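Local coordinates for cytosol aminopeptidase (Staphylococcus aureus subsp. aureus, PDB 3KZW), which probably removes amino-terminal residues from peptides as a metal-dependent (manganese) leucyl aminopeptidase of the cytosol aminopeptidase family, at residues V236-Y239 with D240-V243; S344-P347 with D348-F351; V376-A379 with N380-P384; K445-D448 with I449-L452. One frame throughout, in Å; residues are numbered along the deposited sequence.

Contact 1 (V236-Y239 with D240-V243); sequences VKDY and DTLV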
# COMPACT_ATOMS: atom_id res chain seq x y z
N VAL A 236 -28.42 16.39 -31.28
CA VAL A 236 -27.47 15.34 -30.92
C VAL A 236 -26.39 15.19 -31.99
O VAL A 236 -26.69 15.03 -33.18
CB VAL A 236 -28.16 13.98 -30.66
CG1 VAL A 236 -27.14 12.87 -30.42
CG2 VAL A 236 -29.10 14.08 -29.48
N LYS A 237 -25.14 15.27 -31.55
CA LYS A 237 -23.99 15.15 -32.42
C LYS A 237 -23.39 13.75 -32.25
O LYS A 237 -22.81 13.45 -31.20
CB LYS A 237 -22.97 16.22 -32.04
CG LYS A 237 -22.13 16.74 -33.18
CD LYS A 237 -21.62 18.15 -32.89
CE LYS A 237 -22.69 19.20 -33.17
NZ LYS A 237 -22.15 20.57 -33.01
N ASP A 238 -23.55 12.90 -33.26
CA ASP A 238 -23.07 11.51 -33.18
C ASP A 238 -21.55 11.41 -33.36
O ASP A 238 -20.88 12.40 -33.65
CB ASP A 238 -23.84 10.58 -34.12
CG ASP A 238 -23.50 10.79 -35.60
OD1 ASP A 238 -22.68 11.66 -35.94
OD2 ASP A 238 -24.07 10.05 -36.44
N TYR A 239 -21.02 10.20 -33.20
CA TYR A 239 -19.57 9.98 -33.15
C TYR A 239 -18.79 10.48 -34.37
O TYR A 239 -17.78 11.16 -34.22
CB TYR A 239 -19.26 8.50 -32.87
CG TYR A 239 -17.79 8.20 -32.64
CD1 TYR A 239 -17.05 8.91 -31.69
CD2 TYR A 239 -17.14 7.20 -33.35
CE1 TYR A 239 -15.70 8.64 -31.47
CE2 TYR A 239 -15.79 6.92 -33.14
CZ TYR A 239 -15.08 7.64 -32.20
OH TYR A 239 -13.75 7.37 -31.98
N ASP A 240 -19.25 10.14 -35.58
CA ASP A 240 -18.52 10.55 -36.79
C ASP A 240 -18.67 12.03 -37.15
O ASP A 240 -17.84 12.58 -37.87
CB ASP A 240 -18.80 9.63 -38.00
CG ASP A 240 -20.19 9.00 -37.98
OD1 ASP A 240 -20.57 8.38 -36.96
OD2 ASP A 240 -20.90 9.11 -39.01
N THR A 241 -19.71 12.68 -36.62
CA THR A 241 -19.87 14.12 -36.78
C THR A 241 -18.92 14.86 -35.85
O THR A 241 -18.20 15.77 -36.29
CB THR A 241 -21.32 14.59 -36.52
OG1 THR A 241 -22.23 13.81 -37.30
CG2 THR A 241 -21.50 16.06 -36.87
N LEU A 242 -18.90 14.46 -34.58
CA LEU A 242 -18.09 15.16 -33.57
C LEU A 242 -16.58 15.01 -33.79
O LEU A 242 -15.82 15.89 -33.40
CB LEU A 242 -18.51 14.77 -32.14
CG LEU A 242 -18.26 13.39 -31.53
CD1 LEU A 242 -16.86 13.29 -30.93
CD2 LEU A 242 -19.29 13.13 -30.45
N VAL A 243 -16.16 13.92 -34.43
CA VAL A 243 -14.74 13.77 -34.78
C VAL A 243 -14.36 14.66 -35.96
O VAL A 243 -13.36 15.38 -35.88
CB VAL A 243 -14.31 12.28 -35.01
CG1 VAL A 243 -14.45 11.47 -33.74
CG2 VAL A 243 -15.09 11.64 -36.14
O HOH W 1 -22.21 7.72 -34.28
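Asp-238 and Thr-241 meet in a helix N-cap, a worked example of how one carboxylate can take over the start of a helix. The shortest bond of the cap runs from Thr-241 OG1 to Asp-238 OD1 at 2.6 Å, arriving on the syn side of that oxygen and 28° out of the carboxylate plane. Thr-241 N reaches the same OD1 at 3.2 Å, from the opposite face. With CG set between its backbone N and carbonyl carbon (chi1 72°), Asp-238 folds its carboxylate back over the first turn, where both donors can find it. The Asp-238 carbonyl adds a second hold, since Leu-242 N donates to Asp-238 O at 3.0 Å in a nearly straight bond.

On another side of the turn, Tyr-239 swings its ring along the helix so that Val-243 CG1 sits over one face, 4.3 Å from the ring centroid, a CH-pi contact. Leu-242 points back across the junction, its CD2 3.6 Å from Lys-237 O. The aliphatic part of Lys-237 passes Thr-241 CG2 about at right angles.

Further out, the cap joins strand 233-237 to helix 239-244. Tyr-239 and Leu-242 also pack on helix 248-254, through Gln-251 and Leu-250. Asp-240 OD1 comes within 3.9 Å of Asp-238 OD2, a like-charge approach that may raise the pKa of one of them slightly. One water links the two halves, accepting from Tyr-239 N at 3.0 Å and donating to Asp-240 OD1 at 3.2 Å.

Contact 2 (S344-P347 with D348-F351); sequences SMKP and DDVF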
# COMPACT_ATOMS: atom_id res chain seq x y z
N SER A 344 -7.66 2.56 -26.59
CA SER A 344 -8.09 3.64 -25.70
C SER A 344 -6.93 4.57 -25.34
O SER A 344 -5.76 4.24 -25.57
CB SER A 344 -8.75 3.09 -24.44
OG SER A 344 -7.92 2.15 -23.78
N MET A 345 -7.26 5.75 -24.80
CA MET A 345 -6.24 6.75 -24.46
C MET A 345 -5.28 6.28 -23.38
O MET A 345 -5.65 5.50 -22.49
CB MET A 345 -6.88 8.10 -24.10
CG MET A 345 -7.75 8.11 -22.85
SD MET A 345 -8.21 9.79 -22.35
CE MET A 345 -9.23 9.46 -20.92
N LYS A 346 -4.03 6.74 -23.47
CA LYS A 346 -2.95 6.31 -22.58
C LYS A 346 -2.20 7.54 -22.09
O LYS A 346 -2.18 8.56 -22.78
CB LYS A 346 -1.96 5.39 -23.31
CG LYS A 346 -2.58 4.48 -24.37
CD LYS A 346 -1.53 3.81 -25.24
CE LYS A 346 -0.89 4.75 -26.25
NZ LYS A 346 -1.83 5.19 -27.31
N PRO A 347 -1.56 7.46 -20.90
CA PRO A 347 -0.62 8.50 -20.49
C PRO A 347 0.48 8.68 -21.53
O PRO A 347 1.01 7.70 -22.04
CB PRO A 347 -0.04 7.95 -19.19
CG PRO A 347 -1.14 7.12 -18.64
CD PRO A 347 -1.81 6.49 -19.82
N ASP A 348 0.81 9.94 -21.84
CA ASP A 348 1.78 10.33 -22.89
C ASP A 348 1.13 10.69 -24.23
O ASP A 348 1.76 11.32 -25.08
CB ASP A 348 2.88 9.28 -23.11
CG ASP A 348 3.83 9.16 -21.94
OD1 ASP A 348 3.94 10.11 -21.14
OD2 ASP A 348 4.47 8.09 -21.82
N ASP A 349 -0.13 10.28 -24.42
CA ASP A 349 -0.88 10.62 -25.62
C ASP A 349 -1.06 12.13 -25.77
O ASP A 349 -1.30 12.83 -24.79
CB ASP A 349 -2.26 9.95 -25.60
CG ASP A 349 -2.24 8.52 -26.12
OD1 ASP A 349 -1.17 8.05 -26.57
OD2 ASP A 349 -3.30 7.87 -26.09
N VAL A 350 -0.92 12.62 -27.00
CA VAL A 350 -1.15 14.03 -27.31
C VAL A 350 -2.31 14.16 -28.30
O VAL A 350 -2.30 13.53 -29.35
CB VAL A 350 0.13 14.73 -27.85
CG1 VAL A 350 -0.15 16.17 -28.22
CG2 VAL A 350 1.25 14.67 -26.82
N PHE A 351 -3.30 14.97 -27.94
CA PHE A 351 -4.47 15.19 -28.78
C PHE A 351 -4.68 16.67 -29.10
O PHE A 351 -4.17 17.55 -28.40
CB PHE A 351 -5.73 14.63 -28.10
CG PHE A 351 -5.64 13.17 -27.77
CD1 PHE A 351 -5.76 12.21 -28.77
CD2 PHE A 351 -5.42 12.76 -26.46
CE1 PHE A 351 -5.68 10.85 -28.47
CE2 PHE A 351 -5.34 11.40 -26.14
CZ PHE A 351 -5.46 10.45 -27.15
O HOH W 2 -4.44 7.00 -28.07
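Asp-349 OD2 is gripped by both ends of Lys-346: the backbone N donates to it at 2.9 Å, and NZ adds a weak bond at 3.3 Å. The two residues are the ends of a type II beta turn, Lys-346 to Asp-349, whose corners are Pro-347 and Asp-348, the latter with a positive phi of 97°. Asp-349 N closes the turn on Lys-346 O at 3.1 Å.

The backbone N comes to OD2 from above the carboxylate plane, 62° out of it, whereas NZ meets OD1 on its syn lone pair at 3.0 Å and forms the salt bridge. To get there the lysine chain bends at both of its last two torsions, curling its amine back over the turn instead of extending. Amide and ammonium together hold the carboxylate against rotation, and the nearby positive charge would be expected to keep it ionised in this buried setting.

The second subunit closes over the turn. Asp-348 carries its carboxylate to Thr-302 N and Lys-304 N of that subunit, and Pro-347 O accepts from its Tyr-287 OH. On the other flank the chain enters strand 350-352, where Phe-351 leans back toward the loop and also packs on Ala-252 of helix 248-254. There Phe-351 CZ lies 4.1 Å from Met-345 CB.

Contact 3 (V376-A379 with N380-P384); sequences VFYA and NQYQP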
# COMPACT_ATOMS: atom_id res chain seq x y z
N VAL A 376 -16.94 23.41 -23.23
CA VAL A 376 -16.88 24.83 -22.86
C VAL A 376 -16.53 25.69 -24.07
O VAL A 376 -17.16 26.73 -24.30
CB VAL A 376 -15.89 25.08 -21.68
CG1 VAL A 376 -15.53 26.56 -21.57
CG2 VAL A 376 -16.48 24.59 -20.37
N PHE A 377 -15.54 25.25 -24.85
CA PHE A 377 -15.15 25.96 -26.07
C PHE A 377 -16.30 26.03 -27.07
O PHE A 377 -16.52 27.06 -27.70
CB PHE A 377 -13.91 25.32 -26.71
CG PHE A 377 -13.32 26.15 -27.82
CD1 PHE A 377 -12.47 27.22 -27.53
CD2 PHE A 377 -13.61 25.86 -29.15
CE1 PHE A 377 -11.93 28.00 -28.56
CE2 PHE A 377 -13.07 26.64 -30.18
CZ PHE A 377 -12.23 27.70 -29.88
N TYR A 378 -17.03 24.92 -27.20
CA TYR A 378 -18.21 24.87 -28.06
C TYR A 378 -19.33 25.78 -27.55
O TYR A 378 -20.00 26.45 -28.34
CB TYR A 378 -18.71 23.43 -28.20
CG TYR A 378 -19.98 23.29 -29.01
CD1 TYR A 378 -19.97 23.42 -30.40
CD2 TYR A 378 -21.20 23.04 -28.39
CE1 TYR A 378 -21.13 23.29 -31.15
CE2 TYR A 378 -22.38 22.91 -29.13
CZ TYR A 378 -22.33 23.04 -30.51
OH TYR A 378 -23.49 22.91 -31.24
N ALA A 379 -19.52 25.81 -26.24
CA ALA A 379 -20.54 26.66 -25.63
C ALA A 379 -20.27 28.15 -25.87
O ALA A 379 -21.20 28.94 -26.04
CB ALA A 379 -20.65 26.37 -24.14
N ASN A 380 -18.99 28.51 -25.88
CA ASN A 380 -18.56 29.90 -26.05
C ASN A 380 -18.81 30.45 -27.46
O ASN A 380 -18.84 31.67 -27.66
CB ASN A 380 -17.09 30.05 -25.66
CG ASN A 380 -16.75 31.42 -25.12
OD1 ASN A 380 -17.61 32.12 -24.57
ND2 ASN A 380 -15.50 31.82 -25.26
N GLN A 381 -18.99 29.55 -28.42
CA GLN A 381 -19.34 29.91 -29.80
C GLN A 381 -20.70 30.61 -29.86
O GLN A 381 -20.93 31.45 -30.73
CB GLN A 381 -19.37 28.67 -30.69
CG GLN A 381 -18.16 27.76 -30.58
CD GLN A 381 -17.09 28.06 -31.60
OE1 GLN A 381 -16.64 29.20 -31.74
NE2 GLN A 381 -16.68 27.02 -32.33
N TYR A 382 -21.58 30.25 -28.93
CA TYR A 382 -22.91 30.85 -28.82
C TYR A 382 -22.86 32.25 -28.22
O TYR A 382 -23.90 32.92 -28.11
CB TYR A 382 -23.83 29.95 -27.98
CG TYR A 382 -24.27 28.68 -28.69
CD1 TYR A 382 -23.50 27.52 -28.63
CD2 TYR A 382 -25.46 28.64 -29.41
CE1 TYR A 382 -23.90 26.35 -29.27
CE2 TYR A 382 -25.87 27.48 -30.06
CZ TYR A 382 -25.09 26.34 -29.98
OH TYR A 382 -25.48 25.19 -30.62
N GLN A 383 -21.66 32.69 -27.85
CA GLN A 383 -21.42 33.99 -27.21
C GLN A 383 -22.35 34.24 -26.00
O GLN A 383 -23.20 35.13 -26.03
CB GLN A 383 -21.52 35.14 -28.22
CG GLN A 383 -20.44 35.12 -29.29
CD GLN A 383 -20.67 36.14 -30.38
OE1 GLN A 383 -20.64 37.35 -30.13
NE2 GLN A 383 -20.91 35.66 -31.60
N PRO A 384 -22.18 33.43 -24.94
CA PRO A 384 -23.05 33.56 -23.78
C PRO A 384 -22.61 34.69 -22.86
O PRO A 384 -21.46 35.14 -22.94
CB PRO A 384 -22.89 32.21 -23.07
CG PRO A 384 -21.75 31.49 -23.76
CD PRO A 384 -21.13 32.43 -24.72
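The rings of Tyr-378 and Tyr-382 form an offset edge-to-face pair, with the edge of Tyr-382 turned to the face of Tyr-378. Their planes stand 82° apart and their centroids 5.6 Å. Tyr-382 CE1 approaches Tyr-378 CE2 at 3.8 Å, and Ala-379 O lies at the edge of the Tyr-382 ring, in its plane. The hydroxyls meet beyond the rings: Tyr-382 OH donates to Tyr-378 OH at 3.1 Å.

Tyr-378 belongs to helix 368-380 and Tyr-382, four residues on, to the turn that follows it. CG of Tyr-378 lies opposite the backbone N (chi1 176°), which sends the ring forward along the helix toward Tyr-382. The backbone hydrogen bonds shift from four residues back to three: Asn-380 N bonds Val-376 O at 3.0 Å, whereas Tyr-382 N takes Ala-379 O at 3.2 Å. A type I turn, Asn-380 to Gln-383, then leads to strand 386-391.

Both rings lie against strand 262-269, and Tyr-378 OH also has weak bonds with Lys-237 NZ and Thr-265 OG1. The tyrosine pair therefore ties the helix end to the sheet through an apolar contact and a hydroxyl chain, and the neighbouring ammonium would probably polarise the Tyr-378 hydroxyl.

Contact 4 (K445-D448 with I449-L452); sequences KHSD and IADL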
# COMPACT_ATOMS: atom_id res chain seq x y z
N LYS A 445 0.21 24.60 -18.29
CA LYS A 445 1.04 24.70 -19.48
C LYS A 445 2.38 23.97 -19.32
O LYS A 445 3.22 24.00 -20.23
CB LYS A 445 1.29 26.18 -19.82
CG LYS A 445 0.01 26.96 -20.16
CD LYS A 445 0.26 28.47 -20.21
CE LYS A 445 0.92 28.90 -21.52
NZ LYS A 445 1.12 30.38 -21.59
N HIS A 446 2.57 23.30 -18.18
CA HIS A 446 3.81 22.58 -17.90
C HIS A 446 3.87 21.22 -18.60
O HIS A 446 3.83 20.17 -17.96
CB HIS A 446 4.04 22.42 -16.39
CG HIS A 446 4.40 23.70 -15.68
ND1 HIS A 446 4.23 23.87 -14.33
CD2 HIS A 446 4.92 24.86 -16.14
CE1 HIS A 446 4.63 25.08 -13.98
NE2 HIS A 446 5.05 25.70 -15.07
N SER A 447 3.97 21.26 -19.92
CA SER A 447 4.19 20.07 -20.73
C SER A 447 5.44 20.27 -21.57
O SER A 447 5.67 21.35 -22.11
CB SER A 447 2.99 19.81 -21.64
OG SER A 447 3.25 18.71 -22.50
N ASP A 448 6.24 19.21 -21.68
CA ASP A 448 7.47 19.26 -22.47
C ASP A 448 7.20 19.11 -23.96
O ASP A 448 8.10 19.34 -24.78
CB ASP A 448 8.45 18.18 -22.00
CG ASP A 448 9.00 18.44 -20.60
OD1 ASP A 448 9.25 19.63 -20.26
OD2 ASP A 448 9.19 17.46 -19.84
N ILE A 449 5.97 18.75 -24.32
CA ILE A 449 5.63 18.42 -25.70
C ILE A 449 4.43 19.20 -26.25
O ILE A 449 4.49 19.71 -27.38
CB ILE A 449 5.46 16.88 -25.87
CG1 ILE A 449 5.17 16.51 -27.33
CG2 ILE A 449 4.39 16.33 -24.91
CD1 ILE A 449 5.37 15.04 -27.64
N ALA A 450 3.37 19.32 -25.46
CA ALA A 450 2.13 19.95 -25.92
C ALA A 450 1.93 21.36 -25.36
O ALA A 450 2.71 21.81 -24.53
CB ALA A 450 0.93 19.06 -25.59
N ASP A 451 0.88 22.03 -25.83
CA ASP A 451 0.50 23.35 -25.31
C ASP A 451 0.02 23.25 -23.87
O ASP A 451 0.33 24.11 -23.04
CB ASP A 451 -0.62 23.97 -26.17
CG ASP A 451 -0.17 24.28 -27.58
OD1 ASP A 451 0.95 24.79 -27.76
OD2 ASP A 451 -0.94 24.02 -28.53
N LEU A 452 -0.74 22.19 -23.57
CA LEU A 452 -1.32 21.98 -22.25
C LEU A 452 -1.11 20.55 -21.73
O LEU A 452 -0.89 19.62 -22.51
CB LEU A 452 -2.82 22.31 -22.26
CG LEU A 452 -3.26 23.74 -22.61
CD1 LEU A 452 -4.73 23.76 -22.97
CD2 LEU A 452 -2.95 24.73 -21.50
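Ser-447 turns OG away from its own backbone N (chi1 176°), and that one rotation carries the hydroxyl oxygen across the bend to the amides of Ile-449 and Ala-450. Ala-450 N donates to Ser-447 OG at 3.0 Å and Ile-449 N at 3.3 Å, both nearly straight. The bond to the amide two residues on defines an ST turn, here doubled by the next amide along. Two consecutive N-H groups are thus satisfied by a single side-chain oxygen in a stretch without regular helix.

The bend reverses the chain: residues 445-448 and 449-452 run almost oppositely, 167° apart. Ile-449 CG2 rests beside the gripped oxygen, 3.6 Å from Ser-447 OG, and Ala-450 CB is also near it. Where the two arms come together again, Lys-445 CG touches Leu-452 CD2 at 3.9 Å; the lysine chain crosses the leucine obliquely and its amine leads away. On the first arm, His-446 centres an inverse gamma turn.

The loop connects helix 438-443 with strand 452-453, an outer strand, within this chain, of a small sheet in which strand 358-360 is central. Ser-447 OG also bonds Glu-360 OE1 of that strand. From the second subunit, Lys-166 NZ bonds both Ser-447 O and Ala-450 O, while Lys-498 makes a salt bridge with Asp-448. Ser-447 OG, accepting from two amides, presumably gives its own proton to Glu-360, so one hydroxyl would fix the shape of the loop and join it to the sheet at once.

How the contacts relate
The four sites fall into two touching pairs within the catalytic domain. Contacts 1 and 3, with centres about 17 Å apart, meet at Lys-237 NZ and Tyr-378 OH, 3.2 Å from each other, a weak bond between the end of one strand and a helix end. Contacts 2 and 4, about 13 Å between centres, pack Val-350 CG2 on Ile-449 CG2 at 4.0 Å, and both face the second subunit, which touches neither contact 1 nor contact 3. Contacts 1 and 2 stay apart, about 9 Å between nearest atoms. A bound sodium ion lies about 8 Å from the Val-376 side chain, and a sodium ion about 11 Å from that of Leu-452.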